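Local coordinates for protein endoglucanase EG-II (Hypocrea jecorina, PDB 3QR3) that probably cleaves internal beta-1,4-glucosidic bonds of cellulose, as an endoglucanase of glycosyl hydrolase family 5, at residues V291-G296 with S300-T305; E306-S311 with W315-L320. All blocks are in the same frame, centred on the assembly; numbering follows the deposited sequence.

How the contacts relate
Contact 1 lies deeper in the fold: it joins the last barrel strand, residues 287-296, to the loop just after it. Contact 2, whose centre is about 10 Å further on, lies toward the surface and pairs the two short strands of a hairpin, with Thr309 and Thr316 on one face and Ser310 and Trp315 on the other. The two follow one another along the chain and meet where Gly294 O probably accepts a hydrogen bond from Glu306 N. Their chemistry follows their place. Contact 1 relies on a cis peptide, one backbone bond and one bond between aromatic side chains, whereas contact 2 uses paired strand bonds, a tryptophan face and bridging waters.

Contact 1: V291-G296 with S300-T305; sequences VGWGAG and STYVLT
Gly294 N gives a backbone hydrogen bond to Leu304 O (3.1 Å), joining the strand, just past its corner at Trp293, to the type I turn from Tyr302 to Thr305, itself closed by Thr305 N to Tyr302 O. The peptide between Trp293 and Gly294 is cis, with N-H and C=O on the same side; Trp293 O therefore also faces the turn, 3.6 Å from Leu304 CB and close to Leu304 O, a fellow acceptor with which it makes no bond. Glycine suits position 294, since a CB would press on Trp293 CG. The rings of Trp293 and Tyr302 meet rim to rim, planes at 78°. Trp293 NE1 donates within its own ring plane to Tyr302 OH (3.0 Å), a bent bond (133°). Tyr302 reaches it with CG anti to the backbone N (chi1 178°), while Leu304 N lies over the phenol ring and Phe298 stacks on it. With a phenylalanine in place of Tyr302, the indole N-H would probably lose this acceptor and the Trp293 edge be held less firmly. Tryptophan before a non-proline cis peptide, at the corner of this TIM barrel's eighth strand, is consistent with the substrate-cleft tryptophan of family 5 cellulases.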
loop_
_atom_site.group_PDB
_atom_site.type_symbol
_atom_site.label_atom_id
_atom_site.label_comp_id
_atom_site.label_asym_id
_atom_site.label_seq_id
_atom_site.Cartn_x
_atom_site.Cartn_y
_atom_site.Cartn_z
ATOM N N VAL A 291 -6.344 -4.688 0.561
ATOM C CA VAL A 291 -6.215 -3.619 1.549
ATOM C C VAL A 291 -7.108 -2.434 1.181
ATOM O O VAL A 291 -6.940 -1.826 0.132
ATOM C CB VAL A 291 -4.753 -3.128 1.670
ATOM C CG1 VAL A 291 -4.592 -2.214 2.881
ATOM C CG2 VAL A 291 -3.792 -4.315 1.771
ATOM N N GLY A 292 -8.053 -2.104 2.049
ATOM C CA GLY A 292 -9.014 -1.052 1.757
ATOM C C GLY A 292 -8.415 0.332 1.906
ATOM O O GLY A 292 -7.481 0.524 2.686
ATOM N N TRP A 293 -8.942 1.288 1.140
ATOM C CA TRP A 293 -8.589 2.709 1.267
ATOM C C TRP A 293 -9.857 3.513 1.588
ATOM O O TRP A 293 -10.819 3.471 0.823
ATOM C CB TRP A 293 -7.972 3.232 -0.043
ATOM C CG TRP A 293 -7.516 4.680 0.044
ATOM C CD1 TRP A 293 -8.282 5.796 -0.160
ATOM C CD2 TRP A 293 -6.198 5.155 0.367
ATOM N NE1 TRP A 293 -7.525 6.932 0.020
ATOM C CE2 TRP A 293 -6.244 6.569 0.344
ATOM C CE3 TRP A 293 -4.988 4.523 0.682
ATOM C CZ2 TRP A 293 -5.125 7.363 0.619
ATOM C CZ3 TRP A 293 -3.873 5.309 0.942
ATOM C CH2 TRP A 293 -3.952 6.718 0.916
ATOM N N GLY A 294 -9.875 4.246 2.704
ATOM C CA GLY A 294 -8.743 4.376 3.606
ATOM C C GLY A 294 -9.193 4.812 4.994
ATOM O O GLY A 294 -10.243 5.443 5.153
ATOM N N ALA A 295 -8.410 4.455 6.008
ATOM C CA ALA A 295 -8.697 4.857 7.384
ATOM C C ALA A 295 -7.522 5.695 7.903
ATOM O O ALA A 295 -6.877 6.401 7.127
ATOM C CB ALA A 295 -8.951 3.627 8.270
ATOM N N GLY A 296 -7.226 5.606 9.196
ATOM C CA GLY A 296 -6.167 6.415 9.768
ATOM C C GLY A 296 -6.701 7.826 9.986
ATOM O O GLY A 296 -7.694 8.009 10.692
ATOM N N SER A 300 -15.024 11.104 9.053
ATOM C CA SER A 300 -16.334 10.672 8.576
ATOM C C SER A 300 -16.756 11.357 7.274
ATOM O O SER A 300 -17.707 10.924 6.620
ATOM C CB SER A 300 -17.401 10.933 9.650
ATOM O OG SER A 300 -17.476 12.319 9.945
ATOM N N THR A 301 -16.056 12.424 6.894
ATOM C CA THR A 301 -16.474 13.217 5.744
ATOM C C THR A 301 -15.773 12.793 4.456
ATOM O O THR A 301 -16.148 13.210 3.362
ATOM C CB THR A 301 -16.247 14.718 5.992
ATOM O OG1 THR A 301 -14.848 14.976 6.131
ATOM C CG2 THR A 301 -16.977 15.159 7.271
ATOM N N TYR A 302 -14.748 11.964 4.585
ATOM C CA TYR A 302 -14.030 11.497 3.414
ATOM C C TYR A 302 -14.910 10.534 2.621
ATOM O O TYR A 302 -15.519 9.622 3.190
ATOM C CB TYR A 302 -12.739 10.813 3.836
ATOM C CG TYR A 302 -11.964 10.261 2.667
ATOM C CD1 TYR A 302 -11.689 11.053 1.556
ATOM C CD2 TYR A 302 -11.498 8.951 2.675
ATOM C CE1 TYR A 302 -10.978 10.545 0.477
ATOM C CE2 TYR A 302 -10.781 8.437 1.606
ATOM C CZ TYR A 302 -10.527 9.236 0.512
ATOM O OH TYR A 302 -9.814 8.730 -0.552
ATOM N N VAL A 303 -14.975 10.728 1.307
ATOM C CA VAL A 303 -15.878 9.941 0.469
ATOM C C VAL A 303 -15.592 8.435 0.504
ATOM O O VAL A 303 -16.513 7.626 0.402
ATOM C CB VAL A 303 -15.898 10.433 -0.993
ATOM C CG1 VAL A 303 -14.495 10.391 -1.594
ATOM C CG2 VAL A 303 -16.875 9.588 -1.819
ATOM N N LEU A 304 -14.329 8.051 0.653
ATOM C CA LEU A 304 -14.006 6.631 0.773
ATOM C C LEU A 304 -13.603 6.240 2.189
ATOM O O LEU A 304 -12.771 5.345 2.380
ATOM C CB LEU A 304 -12.907 6.217 -0.219
ATOM C CG LEU A 304 -13.382 5.412 -1.431
ATOM C CD1 LEU A 304 -14.374 6.217 -2.261
ATOM C CD2 LEU A 304 -12.199 4.955 -2.290
ATOM N N THR A 305 -14.185 6.899 3.189
ATOM C CA THR A 305 -13.739 6.659 4.552
ATOM C C THR A 305 -13.991 5.212 4.988
ATOM O O THR A 305 -15.055 4.641 4.715
ATOM C CB THR A 305 -14.351 7.655 5.577
ATOM O OG1 THR A 305 -13.841 7.357 6.881
ATOM C CG2 THR A 305 -15.878 7.571 5.608
#

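Contact 2: E306-S311 with W315-L320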
loop_
_atom_site.group_PDB
_atom_site.type_symbol
_atom_site.label_atom_id
_atom_site.label_comp_id
_atom_site.label_asym_id
_atom_site.label_seq_id
_atom_site.Cartn_x
_atom_site.Cartn_y
_atom_site.Cartn_z
ATOM N N GLU A 306 -12.993 4.629 5.649
ATOM C CA GLU A 306 -13.118 3.322 6.286
ATOM C C GLU A 306 -12.746 3.442 7.758
ATOM O O GLU A 306 -12.569 2.439 8.440
ATOM C CB GLU A 306 -12.210 2.299 5.596
ATOM C CG GLU A 306 -12.562 2.074 4.135
ATOM C CD GLU A 306 -11.670 1.046 3.474
ATOM O OE1 GLU A 306 -10.762 0.520 4.152
ATOM O OE2 GLU A 306 -11.878 0.759 2.276
ATOM N N THR A 307 -12.633 4.679 8.243
ATOM C CA THR A 307 -12.235 4.926 9.629
ATOM C C THR A 307 -13.367 4.560 10.574
ATOM O O THR A 307 -14.486 5.049 10.423
ATOM C CB THR A 307 -11.873 6.399 9.851
ATOM O OG1 THR A 307 -10.870 6.791 8.907
ATOM C CG2 THR A 307 -11.346 6.626 11.252
ATOM N N PRO A 308 -13.083 3.700 11.560
ATOM C CA PRO A 308 -14.126 3.354 12.531
ATOM C C PRO A 308 -14.356 4.528 13.479
ATOM O O PRO A 308 -13.492 5.396 13.605
ATOM C CB PRO A 308 -13.515 2.180 13.295
ATOM C CG PRO A 308 -12.038 2.390 13.207
ATOM C CD PRO A 308 -11.784 3.081 11.881
ATOM N N THR A 309 -15.509 4.551 14.135
ATOM C CA THR A 309 -15.819 5.600 15.106
ATOM C C THR A 309 -15.699 5.076 16.537
ATOM O O THR A 309 -16.214 4.010 16.858
ATOM C CB THR A 309 -17.233 6.157 14.879
ATOM O OG1 THR A 309 -17.319 6.705 13.557
ATOM C CG2 THR A 309 -17.559 7.248 15.901
ATOM N N SER A 310 -15.010 5.822 17.395
ATOM C CA SER A 310 -14.896 5.442 18.798
ATOM C C SER A 310 -15.987 6.114 19.625
ATOM O O SER A 310 -16.188 7.321 19.537
ATOM C CB SER A 310 -13.520 5.810 19.358
ATOM O OG SER A 310 -13.315 5.213 20.631
ATOM N N SER A 311 -16.688 5.321 20.427
ATOM C CA SER A 311 -17.728 5.842 21.305
ATOM C C SER A 311 -17.719 5.081 22.621
ATOM O O SER A 311 -18.230 3.965 22.699
ATOM C CB SER A 311 -19.097 5.714 20.641
ATOM N N TRP A 315 -15.787 0.752 19.262
ATOM C CA TRP A 315 -15.629 1.211 17.891
ATOM C C TRP A 315 -16.782 0.718 17.035
ATOM O O TRP A 315 -17.274 -0.393 17.224
ATOM C CB TRP A 315 -14.325 0.702 17.295
ATOM C CG TRP A 315 -13.094 1.149 18.002
ATOM C CD1 TRP A 315 -12.505 0.542 19.069
ATOM C CD2 TRP A 315 -12.280 2.287 17.683
ATOM N NE1 TRP A 315 -11.379 1.232 19.439
ATOM C CE2 TRP A 315 -11.216 2.307 18.602
ATOM C CE3 TRP A 315 -12.351 3.289 16.710
ATOM C CZ2 TRP A 315 -10.226 3.285 18.579
ATOM C CZ3 TRP A 315 -11.363 4.263 16.683
ATOM C CH2 TRP A 315 -10.316 4.256 17.616
ATOM N N THR A 316 -17.210 1.554 16.098
ATOM C CA THR A 316 -18.191 1.161 15.096
ATOM C C THR A 316 -17.589 1.382 13.712
ATOM O O THR A 316 -17.016 2.440 13.456
ATOM C CB THR A 316 -19.480 1.986 15.221
ATOM O OG1 THR A 316 -19.898 1.996 16.589
ATOM C CG2 THR A 316 -20.590 1.387 14.369
ATOM N N ASP A 317 -17.719 0.390 12.829
ATOM C CA ASP A 317 -17.135 0.461 11.485
ATOM C C ASP A 317 -18.053 1.163 10.505
ATOM O O ASP A 317 -19.248 1.251 10.740
ATOM C CB ASP A 317 -16.829 -0.946 10.957
ATOM C CG ASP A 317 -15.598 -1.543 11.596
ATOM O OD1 ASP A 317 -15.661 -2.713 12.031
ATOM O OD2 ASP A 317 -14.567 -0.831 11.679
ATOM N N THR A 318 -17.500 1.649 9.396
ATOM C CA THR A 318 -18.336 2.176 8.325
ATOM C C THR A 318 -19.076 1.001 7.693
ATOM O O THR A 318 -18.732 -0.151 7.936
ATOM C CB THR A 318 -17.509 2.952 7.262
ATOM O OG1 THR A 318 -16.779 2.033 6.436
ATOM C CG2 THR A 318 -16.547 3.914 7.940
ATOM N N SER A 319 -20.095 1.278 6.894
ATOM C CA SER A 319 -20.890 0.196 6.336
ATOM C C SER A 319 -20.107 -0.676 5.335
ATOM O O SER A 319 -20.294 -1.897 5.285
ATOM C CB SER A 319 -22.194 0.728 5.724
ATOM O OG SER A 319 -21.940 1.678 4.711
ATOM N N LEU A 320 -19.216 -0.070 4.558
ATOM C CA LEU A 320 -18.460 -0.855 3.581
ATOM C C LEU A 320 -17.472 -1.788 4.279
ATOM O O LEU A 320 -17.325 -2.951 3.898
ATOM C CB LEU A 320 -17.735 0.043 2.570
ATOM C CG LEU A 320 -17.112 -0.726 1.395
ATOM C CD1 LEU A 320 -18.189 -1.264 0.477
ATOM C CD2 LEU A 320 -16.165 0.148 0.603
HETATM O O HOH W 1 -14.587 1.129 9.751
HETATM O O HOH W 2 -16.978 5.011 11.317
#
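Thr309 and Thr316 form the hydrogen-bonded pair of a small antiparallel beta hairpin, an addition to the TIM barrel that follows its last strand. The backbone bonds are short, the first close to straight and the second a little more bent: Thr309 N to Thr316 O is 2.7 Å (166° at the hydrogen) and Thr316 N to Thr309 O is 2.8 Å, each donor lying in the carbonyl plane. Thr309 O is also approached by Trp315 CA at 3.0 Å, a CH-O contact. Both threonines put their beta-branched side chains on one exposed face, where such residues favour the extended backbone.

Apolar packing occupies the other face, at the non-hydrogen-bonded pair of Ser310 and Trp315. Trp315 CG sits beside its backbone N (chi1 -61°), which lays the indole alongside the partner strand. Ser310 CB then covers the six-membered ring, 3.8 Å from its centroid, in a CH-pi contact; so small a side chain lets the strand come close. Pro308 CG touches Trp315 CE3 at 3.6 Å, and His50 of helix 44-55 stacks on the indole. Proline adds rigid apolar bulk here, lying also against His50 and Phe51.

Polar side chains finish the hairpin's inner end. Thr318 is the N-cap of helix 319-325, its OG1 bonded to Asn265, while its methyl CG2 rests 3.4 Å from Thr307 O. Asp317 OD2 bonds to His50 NE2, and Asp317 OD1 lies close to the carboxylate of Asp55, a like charge that the histidine bond might partly offset. A bridging water ties the two segments together here: it donates to Glu306 O and to Asp317 OD2, both at 2.7 Å, and accepts from Thr318 N.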